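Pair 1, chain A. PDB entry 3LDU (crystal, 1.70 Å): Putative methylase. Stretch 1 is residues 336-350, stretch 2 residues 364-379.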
# COMPACT_ATOMS: atom_id res chain seq x y z
N LYS A 336 1.18 23.08 -22.53
CA LYS A 336 0.04 23.07 -23.43
C LYS A 336 -0.93 21.96 -23.07
O LYS A 336 -0.71 20.81 -23.43
CB LYS A 336 0.49 22.91 -24.88
CG LYS A 336 -0.65 22.96 -25.89
CD LYS A 336 -1.51 24.20 -25.68
CE LYS A 336 -2.64 24.28 -26.71
NZ LYS A 336 -3.56 25.41 -26.41
N ASN A 337 -2.00 22.31 -22.36
CA ASN A 337 -3.06 21.35 -22.05
C ASN A 337 -2.55 20.16 -21.24
O ASN A 337 -2.96 19.02 -21.50
CB ASN A 337 -3.71 20.85 -23.33
CG ASN A 337 -4.61 21.88 -23.97
OD1 ASN A 337 -5.39 22.54 -23.29
ND2 ASN A 337 -4.50 22.03 -25.29
N TRP A 338 -1.65 20.40 -20.30
CA TRP A 338 -1.21 19.31 -19.42
C TRP A 338 -2.14 19.18 -18.20
O TRP A 338 -2.92 20.08 -17.90
CB TRP A 338 0.23 19.54 -18.94
CG TRP A 338 1.30 19.16 -19.94
CD1 TRP A 338 1.38 19.57 -21.24
CD2 TRP A 338 2.44 18.32 -19.70
NE1 TRP A 338 2.50 19.03 -21.84
CE2 TRP A 338 3.17 18.26 -20.92
CE3 TRP A 338 2.92 17.60 -18.60
CZ2 TRP A 338 4.35 17.52 -21.05
CZ3 TRP A 338 4.09 16.87 -18.73
CH2 TRP A 338 4.79 16.83 -19.95
N SER A 339 -2.03 18.04 -17.52
CA SER A 339 -2.73 17.77 -16.27
C SER A 339 -1.64 17.61 -15.21
O SER A 339 -0.64 16.96 -15.48
CB SER A 339 -3.49 16.44 -16.35
OG SER A 339 -4.57 16.50 -17.27
N TYR A 340 -1.82 18.17 -14.02
CA TYR A 340 -0.80 18.01 -12.99
C TYR A 340 -1.42 17.71 -11.63
O TYR A 340 -2.52 18.17 -11.33
CB TYR A 340 0.16 19.21 -12.93
CG TYR A 340 -0.44 20.54 -13.37
CD1 TYR A 340 -1.02 21.39 -12.44
CD2 TYR A 340 -0.37 20.96 -14.69
CE1 TYR A 340 -1.56 22.62 -12.82
CE2 TYR A 340 -0.91 22.20 -15.09
CZ TYR A 340 -1.50 23.01 -14.14
OH TYR A 340 -2.05 24.24 -14.49
N TYR A 341 -0.70 16.93 -10.83
CA TYR A 341 -1.22 16.42 -9.56
C TYR A 341 -0.09 16.51 -8.56
O TYR A 341 1.02 16.04 -8.83
CB TYR A 341 -1.65 14.96 -9.74
CG TYR A 341 -2.71 14.78 -10.82
CD1 TYR A 341 -4.06 14.74 -10.49
CD2 TYR A 341 -2.35 14.67 -12.17
CE1 TYR A 341 -5.04 14.58 -11.48
CE2 TYR A 341 -3.32 14.52 -13.16
CZ TYR A 341 -4.66 14.47 -12.80
OH TYR A 341 -5.65 14.33 -13.77
N LEU A 342 -0.34 17.13 -7.42
CA LEU A 342 0.72 17.36 -6.44
C LEU A 342 0.24 16.99 -5.06
O LEU A 342 -0.87 17.36 -4.66
CB LEU A 342 1.12 18.84 -6.44
CG LEU A 342 1.75 19.40 -7.72
CD1 LEU A 342 0.65 20.01 -8.58
CD2 LEU A 342 2.82 20.44 -7.41
N ILE A 343 1.07 16.26 -4.33
CA ILE A 343 0.74 15.91 -2.95
C ILE A 343 1.60 16.72 -1.98
O ILE A 343 2.82 16.80 -2.14
CB ILE A 343 0.88 14.38 -2.69
CG1 ILE A 343 0.56 14.08 -1.23
CG2 ILE A 343 2.27 13.87 -3.10
CD1 ILE A 343 0.28 12.58 -0.93
N THR A 344 0.97 17.37 -1.02
CA THR A 344 1.71 18.13 -0.02
C THR A 344 0.89 18.32 1.23
O THR A 344 -0.34 18.34 1.17
CB THR A 344 2.19 19.51 -0.55
OG1 THR A 344 2.88 20.19 0.51
CG2 THR A 344 1.01 20.36 -1.00
N SER A 345 1.57 18.49 2.36
CA SER A 345 0.89 18.75 3.62
C SER A 345 0.72 20.25 3.86
O SER A 345 0.11 20.66 4.86
CB SER A 345 1.65 18.13 4.79
OG SER A 345 2.91 18.75 4.96
N TYR A 346 1.26 21.05 2.95
CA TYR A 346 1.12 22.50 3.05
C TYR A 346 -0.34 22.90 2.80
O TYR A 346 -0.83 22.81 1.67
CB TYR A 346 2.07 23.21 2.09
CG TYR A 346 2.16 24.71 2.33
CD1 TYR A 346 3.01 25.22 3.30
CD2 TYR A 346 1.38 25.59 1.61
CE1 TYR A 346 3.08 26.58 3.54
CE2 TYR A 346 1.44 26.96 1.84
CZ TYR A 346 2.30 27.44 2.81
OH TYR A 346 2.38 28.80 3.05
N GLU A 347 -1.04 23.31 3.85
CA GLU A 347 -2.48 23.56 3.78
C GLU A 347 -2.88 24.57 2.70
O GLU A 347 -3.81 24.33 1.93
CB GLU A 347 -3.02 24.02 5.14
CG GLU A 347 -3.19 22.89 6.15
CD GLU A 347 -4.45 22.07 5.91
OE1 GLU A 347 -5.56 22.65 6.02
OE2 GLU A 347 -4.33 20.86 5.62
N ASP A 348 -2.17 25.69 2.65
CA ASP A 348 -2.52 26.78 1.74
C ASP A 348 -1.81 26.67 0.39
O ASP A 348 -1.43 27.69 -0.20
CB ASP A 348 -2.18 28.11 2.40
CG ASP A 348 -3.01 29.25 1.87
OD1 ASP A 348 -4.19 29.01 1.51
OD2 ASP A 348 -2.50 30.39 1.82
N PHE A 349 -1.64 25.44 -0.08
CA PHE A 349 -0.94 25.18 -1.33
C PHE A 349 -1.55 25.91 -2.52
O PHE A 349 -0.84 26.56 -3.27
CB PHE A 349 -0.87 23.67 -1.62
CG PHE A 349 -0.38 23.36 -3.00
CD1 PHE A 349 0.98 23.39 -3.30
CD2 PHE A 349 -1.28 23.09 -4.02
CE1 PHE A 349 1.43 23.12 -4.58
CE2 PHE A 349 -0.83 22.83 -5.30
CZ PHE A 349 0.52 22.85 -5.58
N GLU A 350 -2.87 25.81 -2.68
CA GLU A 350 -3.53 26.39 -3.84
C GLU A 350 -3.27 27.88 -3.95
O GLU A 350 -3.08 28.40 -5.05
CB GLU A 350 -5.04 26.11 -3.80
CG GLU A 350 -5.37 24.64 -4.03
CD GLU A 350 -6.78 24.30 -3.62
OE1 GLU A 350 -7.04 24.31 -2.40
OE2 GLU A 350 -7.62 24.03 -4.50
N TYR A 364 -2.67 10.20 3.49
CA TYR A 364 -1.71 10.05 4.59
C TYR A 364 -0.39 9.36 4.25
O TYR A 364 -0.38 8.23 3.75
CB TYR A 364 -2.36 9.30 5.76
CG TYR A 364 -3.24 10.17 6.63
CD1 TYR A 364 -4.47 9.70 7.08
CD2 TYR A 364 -2.86 11.45 6.98
CE1 TYR A 364 -5.28 10.48 7.88
CE2 TYR A 364 -3.66 12.24 7.77
CZ TYR A 364 -4.87 11.75 8.21
OH TYR A 364 -5.68 12.54 9.00
N ASN A 365 0.72 10.04 4.53
CA ASN A 365 1.99 9.37 4.79
C ASN A 365 2.07 9.16 6.30
O ASN A 365 3.01 9.63 6.94
CB ASN A 365 3.19 10.21 4.32
CG ASN A 365 3.58 9.97 2.86
OD1 ASN A 365 4.21 8.95 2.51
ND2 ASN A 365 3.25 10.93 2.00
N GLY A 366 1.07 8.49 6.86
CA GLY A 366 1.02 8.24 8.30
C GLY A 366 1.17 9.48 9.16
O GLY A 366 0.22 10.23 9.38
N MSE A 367 2.39 9.71 9.64
CA MSE A 367 2.70 10.82 10.53
C MSE A 367 2.43 12.19 9.89
O MSE A 367 2.47 13.22 10.56
CB MSE A 367 4.15 10.74 11.00
CG MSE A 367 4.49 11.66 12.17
SE MSE A 367 3.61 11.13 13.83
CE MSE A 367 3.88 12.76 14.85
N LEU A 368 2.16 12.19 8.59
CA LEU A 368 1.93 13.42 7.86
C LEU A 368 0.51 13.48 7.32
O LEU A 368 0.01 12.51 6.75
CB LEU A 368 2.92 13.55 6.71
CG LEU A 368 4.40 13.51 7.11
CD1 LEU A 368 5.30 13.57 5.90
CD2 LEU A 368 4.71 14.63 8.08
N LYS A 369 -0.16 14.61 7.51
CA LYS A 369 -1.48 14.77 6.92
C LYS A 369 -1.35 15.54 5.62
O LYS A 369 -1.21 16.76 5.61
CB LYS A 369 -2.45 15.46 7.88
CG LYS A 369 -3.89 15.48 7.36
CD LYS A 369 -4.89 15.42 8.49
CE LYS A 369 -5.91 16.54 8.37
NZ LYS A 369 -5.27 17.88 8.50
N THR A 370 -1.40 14.80 4.51
CA THR A 370 -1.18 15.37 3.19
C THR A 370 -2.49 15.51 2.42
O THR A 370 -3.48 14.83 2.72
CB THR A 370 -0.20 14.50 2.39
OG1 THR A 370 -0.60 13.13 2.47
CG2 THR A 370 1.20 14.61 2.95
N ASN A 371 -2.50 16.42 1.45
CA ASN A 371 -3.60 16.52 0.49
C ASN A 371 -3.09 16.30 -0.92
O ASN A 371 -1.98 16.69 -1.24
CB ASN A 371 -4.28 17.88 0.57
CG ASN A 371 -5.07 18.07 1.84
OD1 ASN A 371 -6.14 17.47 2.01
ND2 ASN A 371 -4.56 18.90 2.74
N PHE A 372 -3.90 15.67 -1.76
CA PHE A 372 -3.54 15.45 -3.15
C PHE A 372 -4.37 16.45 -3.96
O PHE A 372 -5.59 16.33 -4.01
CB PHE A 372 -3.90 14.02 -3.55
CG PHE A 372 -3.38 13.59 -4.90
CD1 PHE A 372 -2.08 13.89 -5.30
CD2 PHE A 372 -4.18 12.87 -5.76
CE1 PHE A 372 -1.59 13.47 -6.54
CE2 PHE A 372 -3.72 12.45 -7.00
CZ PHE A 372 -2.42 12.74 -7.38
N PHE A 373 -3.70 17.44 -4.54
CA PHE A 373 -4.35 18.48 -5.33
C PHE A 373 -4.34 18.11 -6.81
O PHE A 373 -3.28 17.94 -7.40
CB PHE A 373 -3.62 19.79 -5.14
CG PHE A 373 -3.64 20.30 -3.73
CD1 PHE A 373 -4.68 21.10 -3.29
CD2 PHE A 373 -2.62 19.98 -2.85
CE1 PHE A 373 -4.71 21.58 -1.99
CE2 PHE A 373 -2.64 20.47 -1.55
CZ PHE A 373 -3.68 21.27 -1.12
N GLN A 374 -5.51 18.02 -7.42
CA GLN A 374 -5.64 17.46 -8.76
C GLN A 374 -6.01 18.56 -9.74
O GLN A 374 -6.98 19.28 -9.52
CB GLN A 374 -6.73 16.38 -8.76
CG GLN A 374 -6.42 15.29 -7.76
CD GLN A 374 -7.52 14.25 -7.62
OE1 GLN A 374 -7.62 13.58 -6.59
NE2 GLN A 374 -8.35 14.11 -8.64
N TYR A 375 -5.25 18.67 -10.82
CA TYR A 375 -5.46 19.71 -11.84
C TYR A 375 -5.52 19.10 -13.24
O TYR A 375 -4.58 19.27 -14.02
CB TYR A 375 -4.34 20.73 -11.80
CG TYR A 375 -4.20 21.51 -10.52
CD1 TYR A 375 -4.80 22.76 -10.38
CD2 TYR A 375 -3.45 21.02 -9.46
CE1 TYR A 375 -4.66 23.49 -9.21
CE2 TYR A 375 -3.31 21.74 -8.28
CZ TYR A 375 -3.92 22.98 -8.16
OH TYR A 375 -3.78 23.71 -7.00
N PRO A 376 -6.61 18.40 -13.56
CA PRO A 376 -6.77 17.89 -14.93
C PRO A 376 -6.82 19.04 -15.91
O PRO A 376 -7.33 20.11 -15.57
CB PRO A 376 -8.12 17.16 -14.89
CG PRO A 376 -8.82 17.70 -13.66
CD PRO A 376 -7.72 17.98 -12.68
N GLY A 377 -6.28 18.83 -17.11
CA GLY A 377 -6.22 19.87 -18.12
C GLY A 377 -7.61 20.28 -18.59
O GLY A 377 -8.59 19.58 -18.33
N PRO A 378 -7.69 21.41 -19.30
CA PRO A 378 -8.99 21.93 -19.76
C PRO A 378 -9.73 20.88 -20.57
O PRO A 378 -9.10 20.06 -21.24
CB PRO A 378 -8.60 23.11 -20.64
CG PRO A 378 -7.14 22.92 -20.95
CD PRO A 378 -6.57 22.23 -19.76
N LYS A 379 -11.05 20.89 -20.50
CA LYS A 379 -11.87 20.02 -21.33
C LYS A 379 -12.11 20.69 -22.68
O LYS A 379 -12.00 21.91 -22.81
CB LYS A 379 -13.21 19.74 -20.64
CG LYS A 379 -13.07 18.99 -19.34
CD LYS A 379 -14.10 19.46 -18.33
CE LYS A 379 -15.05 18.35 -17.92
NZ LYS A 379 -16.05 18.02 -18.97
O HOH W 1 -2.19 20.34 1.98

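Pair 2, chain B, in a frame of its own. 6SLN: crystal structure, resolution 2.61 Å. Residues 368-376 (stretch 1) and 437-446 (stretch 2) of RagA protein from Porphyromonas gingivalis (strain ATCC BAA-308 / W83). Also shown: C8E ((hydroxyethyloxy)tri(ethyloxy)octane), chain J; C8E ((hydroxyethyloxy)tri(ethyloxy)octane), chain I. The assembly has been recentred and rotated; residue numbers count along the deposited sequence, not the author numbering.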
# COMPACT_ATOMS: atom_id res chain seq x y z
N ASN B 368 20.85 12.27 -21.97
CA ASN B 368 20.48 13.51 -21.30
C ASN B 368 19.85 13.19 -19.95
O ASN B 368 18.68 13.53 -19.70
CB ASN B 368 19.53 14.35 -22.16
CG ASN B 368 20.21 14.89 -23.44
OD1 ASN B 368 21.04 15.79 -23.39
ND2 ASN B 368 19.84 14.32 -24.58
N LEU B 369 20.62 12.56 -19.08
CA LEU B 369 20.07 12.00 -17.84
C LEU B 369 19.74 13.06 -16.80
O LEU B 369 20.45 14.04 -16.63
CB LEU B 369 21.07 11.00 -17.26
CG LEU B 369 21.51 10.02 -18.33
CD1 LEU B 369 22.82 9.29 -17.96
CD2 LEU B 369 20.36 9.07 -18.59
N SER B 370 18.64 12.83 -16.08
CA SER B 370 18.21 13.74 -15.02
C SER B 370 17.49 12.95 -13.93
O SER B 370 16.93 11.89 -14.17
CB SER B 370 17.29 14.84 -15.57
OG SER B 370 16.08 14.30 -16.07
N GLY B 371 17.51 13.51 -12.73
CA GLY B 371 16.83 12.87 -11.62
C GLY B 371 16.65 13.84 -10.48
O GLY B 371 17.25 14.92 -10.45
N ALA B 372 15.82 13.44 -9.52
CA ALA B 372 15.46 14.35 -8.45
C ALA B 372 14.87 13.58 -7.29
O ALA B 372 14.20 12.56 -7.48
CB ALA B 372 14.45 15.40 -8.94
N ILE B 373 15.14 14.09 -6.08
CA ILE B 373 14.33 13.79 -4.91
C ILE B 373 13.51 15.04 -4.63
O ILE B 373 14.06 16.14 -4.50
CB ILE B 373 15.20 13.39 -3.71
CG1 ILE B 373 15.94 12.08 -4.00
CG2 ILE B 373 14.34 13.23 -2.47
CD1 ILE B 373 16.75 11.57 -2.80
N ALA B 374 12.19 14.89 -4.57
CA ALA B 374 11.30 16.03 -4.54
C ALA B 374 10.29 15.87 -3.41
O ALA B 374 9.82 14.75 -3.14
CB ALA B 374 10.59 16.20 -5.89
N ASN B 375 9.97 16.98 -2.75
CA ASN B 375 8.98 17.02 -1.67
C ASN B 375 7.91 18.04 -2.05
O ASN B 375 8.20 19.24 -2.16
CB ASN B 375 9.64 17.37 -0.34
CG ASN B 375 10.76 16.41 0.03
OD1 ASN B 375 10.57 15.20 0.07
ND2 ASN B 375 11.95 16.96 0.30
N ARG B 376 6.69 17.56 -2.28
CA ARG B 376 5.55 18.38 -2.65
C ARG B 376 4.56 18.35 -1.50
O ARG B 376 4.19 17.26 -1.04
CB ARG B 376 4.84 17.87 -3.91
CG ARG B 376 5.30 18.45 -5.21
CD ARG B 376 4.41 17.97 -6.36
NE ARG B 376 5.02 18.28 -7.65
CZ ARG B 376 5.99 17.56 -8.21
NH1 ARG B 376 6.47 16.47 -7.61
NH2 ARG B 376 6.49 17.92 -9.39
N SER B 437 5.91 13.73 1.45
CA SER B 437 5.90 13.03 0.18
C SER B 437 7.32 13.10 -0.33
O SER B 437 7.89 14.18 -0.43
CB SER B 437 4.92 13.68 -0.81
OG SER B 437 5.35 13.51 -2.16
N GLU B 438 7.91 11.95 -0.61
CA GLU B 438 9.18 11.88 -1.30
C GLU B 438 8.95 11.24 -2.66
O GLU B 438 8.36 10.15 -2.76
CB GLU B 438 10.22 11.10 -0.49
CG GLU B 438 10.74 11.87 0.69
CD GLU B 438 12.24 12.09 0.62
OE1 GLU B 438 12.77 12.91 1.43
OE2 GLU B 438 12.89 11.44 -0.23
N SER B 439 9.38 11.94 -3.70
CA SER B 439 9.32 11.45 -5.06
C SER B 439 10.73 11.19 -5.55
O SER B 439 11.61 12.05 -5.43
CB SER B 439 8.61 12.44 -5.99
OG SER B 439 7.24 12.13 -6.10
N HIS B 440 10.93 10.00 -6.12
CA HIS B 440 12.20 9.67 -6.75
C HIS B 440 11.95 9.70 -8.26
O HIS B 440 11.34 8.78 -8.82
CB HIS B 440 12.73 8.33 -6.24
CG HIS B 440 13.04 8.34 -4.77
ND1 HIS B 440 12.78 7.27 -3.94
CD2 HIS B 440 13.55 9.31 -3.97
CE1 HIS B 440 13.14 7.57 -2.71
NE2 HIS B 440 13.60 8.81 -2.70
N GLN B 441 12.41 10.78 -8.89
CA GLN B 441 12.30 11.00 -10.32
C GLN B 441 13.59 10.58 -11.01
O GLN B 441 14.67 11.02 -10.61
CB GLN B 441 12.00 12.47 -10.63
CG GLN B 441 11.63 12.74 -12.08
CD GLN B 441 10.32 12.06 -12.46
OE1 GLN B 441 9.45 11.84 -11.59
NE2 GLN B 441 10.16 11.73 -13.74
N ALA B 442 13.46 9.76 -12.04
CA ALA B 442 14.57 9.46 -12.94
C ALA B 442 14.07 9.55 -14.37
O ALA B 442 12.96 9.10 -14.68
CB ALA B 442 15.15 8.09 -12.70
N ASN B 443 14.91 10.13 -15.22
CA ASN B 443 14.59 10.36 -16.62
C ASN B 443 15.81 9.92 -17.41
O ASN B 443 16.88 10.54 -17.29
CB ASN B 443 14.24 11.83 -16.87
CG ASN B 443 13.24 12.38 -15.84
OD1 ASN B 443 12.09 11.92 -15.75
ND2 ASN B 443 13.67 13.38 -15.09
N VAL B 444 15.68 8.85 -18.17
CA VAL B 444 16.84 8.13 -18.71
C VAL B 444 16.70 8.11 -20.23
O VAL B 444 16.00 7.26 -20.78
CB VAL B 444 16.94 6.71 -18.13
CG1 VAL B 444 18.22 6.05 -18.54
CG2 VAL B 444 16.89 6.77 -16.62
N ASN B 445 17.38 9.03 -20.91
CA ASN B 445 17.27 9.21 -22.35
C ASN B 445 18.59 8.83 -23.00
O ASN B 445 19.65 9.26 -22.54
CB ASN B 445 16.95 10.66 -22.70
CG ASN B 445 16.14 11.34 -21.61
OD1 ASN B 445 16.71 12.03 -20.77
ND2 ASN B 445 14.82 11.18 -21.63
N GLY B 446 18.51 8.03 -24.05
CA GLY B 446 19.68 7.75 -24.87
C GLY B 446 19.32 7.86 -26.33
O GLY B 446 18.19 7.59 -26.74
C1 C8E J . 27.69 14.94 -11.24
C2 C8E J . 26.39 14.26 -10.79
C3 C8E J . 25.43 13.87 -11.93
C4 C8E J . 24.13 13.25 -11.38
C5 C8E J . 23.07 12.93 -12.44
C6 C8E J . 22.04 11.89 -11.98
C7 C8E J . 20.87 11.79 -12.96
C8 C8E J . 19.79 10.79 -12.52
O9 C8E J . 19.87 9.60 -13.29
C10 C8E J . 19.10 8.52 -12.78
C11 C8E J . 19.96 7.27 -12.57
O12 C8E J . 19.89 6.31 -13.62
C13 C8E J . 21.18 5.92 -14.09
C14 C8E J . 21.11 5.09 -15.38
O15 C8E J . 22.05 5.53 -16.35
C16 C8E J . 21.64 5.39 -17.70
C17 C8E J . 22.81 4.94 -18.57
O18 C8E J . 22.43 4.70 -19.92
C19 C8E J . 23.00 5.57 -20.88
C20 C8E J . 23.49 4.81 -22.12
O21 C8E J . 23.28 5.56 -23.31
C1 C8E I . 22.36 18.93 -3.50
C2 C8E I . 22.89 17.52 -3.80
C3 C8E I . 22.38 16.95 -5.12
C4 C8E I . 22.08 15.44 -5.03
C5 C8E I . 20.95 15.02 -5.98
C6 C8E I . 21.11 13.63 -6.62
C7 C8E I . 19.83 13.19 -7.33
C8 C8E I . 19.63 11.67 -7.26
O9 C8E I . 18.26 11.31 -7.40
C10 C8E I . 18.00 10.27 -8.34
C11 C8E I . 16.68 9.57 -8.03
O12 C8E I . 16.45 8.44 -8.86
C13 C8E I . 15.51 7.50 -8.36
C14 C8E I . 14.75 6.85 -9.53
O15 C8E I . 14.10 5.62 -9.27
C16 C8E I . 14.64 4.54 -10.02
C17 C8E I . 14.92 4.86 -11.50
O18 C8E I . 15.75 3.89 -12.15
C19 C8E I . 15.80 4.01 -13.57
C20 C8E I . 16.33 2.72 -14.21
O21 C8E I . 16.64 2.84 -15.59

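An antiparallel β ladder fixes the backbone and leaves the faces of the sheet to be filled by whatever side chains the sequence supplies. Pair 1, from a putative methylase, and pair 2, from RagA, illustrate the principle. Fourteen central residues superpose with an RMSD of 0.7 Å, and the strands run at 168° in pair 1 and 176° in pair 2.

The hydrogen-bonded rungs coincide. Y340(A) with Y375(A) matches S370(B) with N443(B), L342(A) with F373(A) matches A372(B) with Q441(B), and T344(A) with N371(A) matches A374(B) with S439(B). Each rung carries two backbone bonds; at the middle one, F373(A) N donates to L342(A) O at 2.8 Å, and Q441(B) N to A372(B) O at 2.9 Å. Between the rungs, the CA of I343(A) lies 3.3 Å from O of N371(A), and the CA of I373(B) lies 3.3 Å from O of S439(B).

The face carrying these hydrogen-bonded residues is rich in aromatic residues in pair 1. The rings of Y340(A) and Y375(A) meet obliquely, centroids 5.4 Å apart, and Y340(A) CD1 reaches Y375(A) CB at 3.4 Å. L342(A) CD1 lies 4.3 Å from CD2 of Y375(A), where A372(B) offers only a methyl. F349(A), which has no counterpart in pair 2, adds a further layer: its CD2 lies 3.6 Å from CD2 of F373(A), over one face of the F373(A) ring. T344(A) CG2 approaches F373(A) CE2 at 3.7 Å, and N371(A) ND2 is 3.5 Å from E347(A) OE2. Pair 2 uses small and polar residues at the same positions. S370(B) OG lies 2.8 Å from the atom modelled as ND2 of N443(B), whose amide orientation is uncertain. The CB atoms of A372(B) and Q441(B) are 4.2 Å apart, and those of A374(B) and S439(B) 4.3 Å; the end of Q441(B) leads away from the opposing strand.

On the other face, I343(A) and I373(B) nearly coincide, their side-chain centres 0.7 Å apart, yet their neighbours differ. I343(A) CB packs 4.0 Å from CD1 of F372(A), whose CZ also reaches Y341(A) CB at 3.3 Å. I373(B) CG1 instead meets the edge of the H440(B) ring, 3.7 Å from CD2.

The sharpest contrast is Y341(A) against G371(B). The tyrosine lies against Q374(A), CD1 to CB at 3.6 Å, whereas G371(B) and A442(B) leave space that bound C8E molecules occupy: C8 of one lies 3.6 Å from G371(B) N, and C14 of the other 3.4 Å from A442(B) CB. The same ladder geometry thus accommodates a tyrosine in pair 1 and, at the matching glycine of pair 2, a bound amphiphile chain.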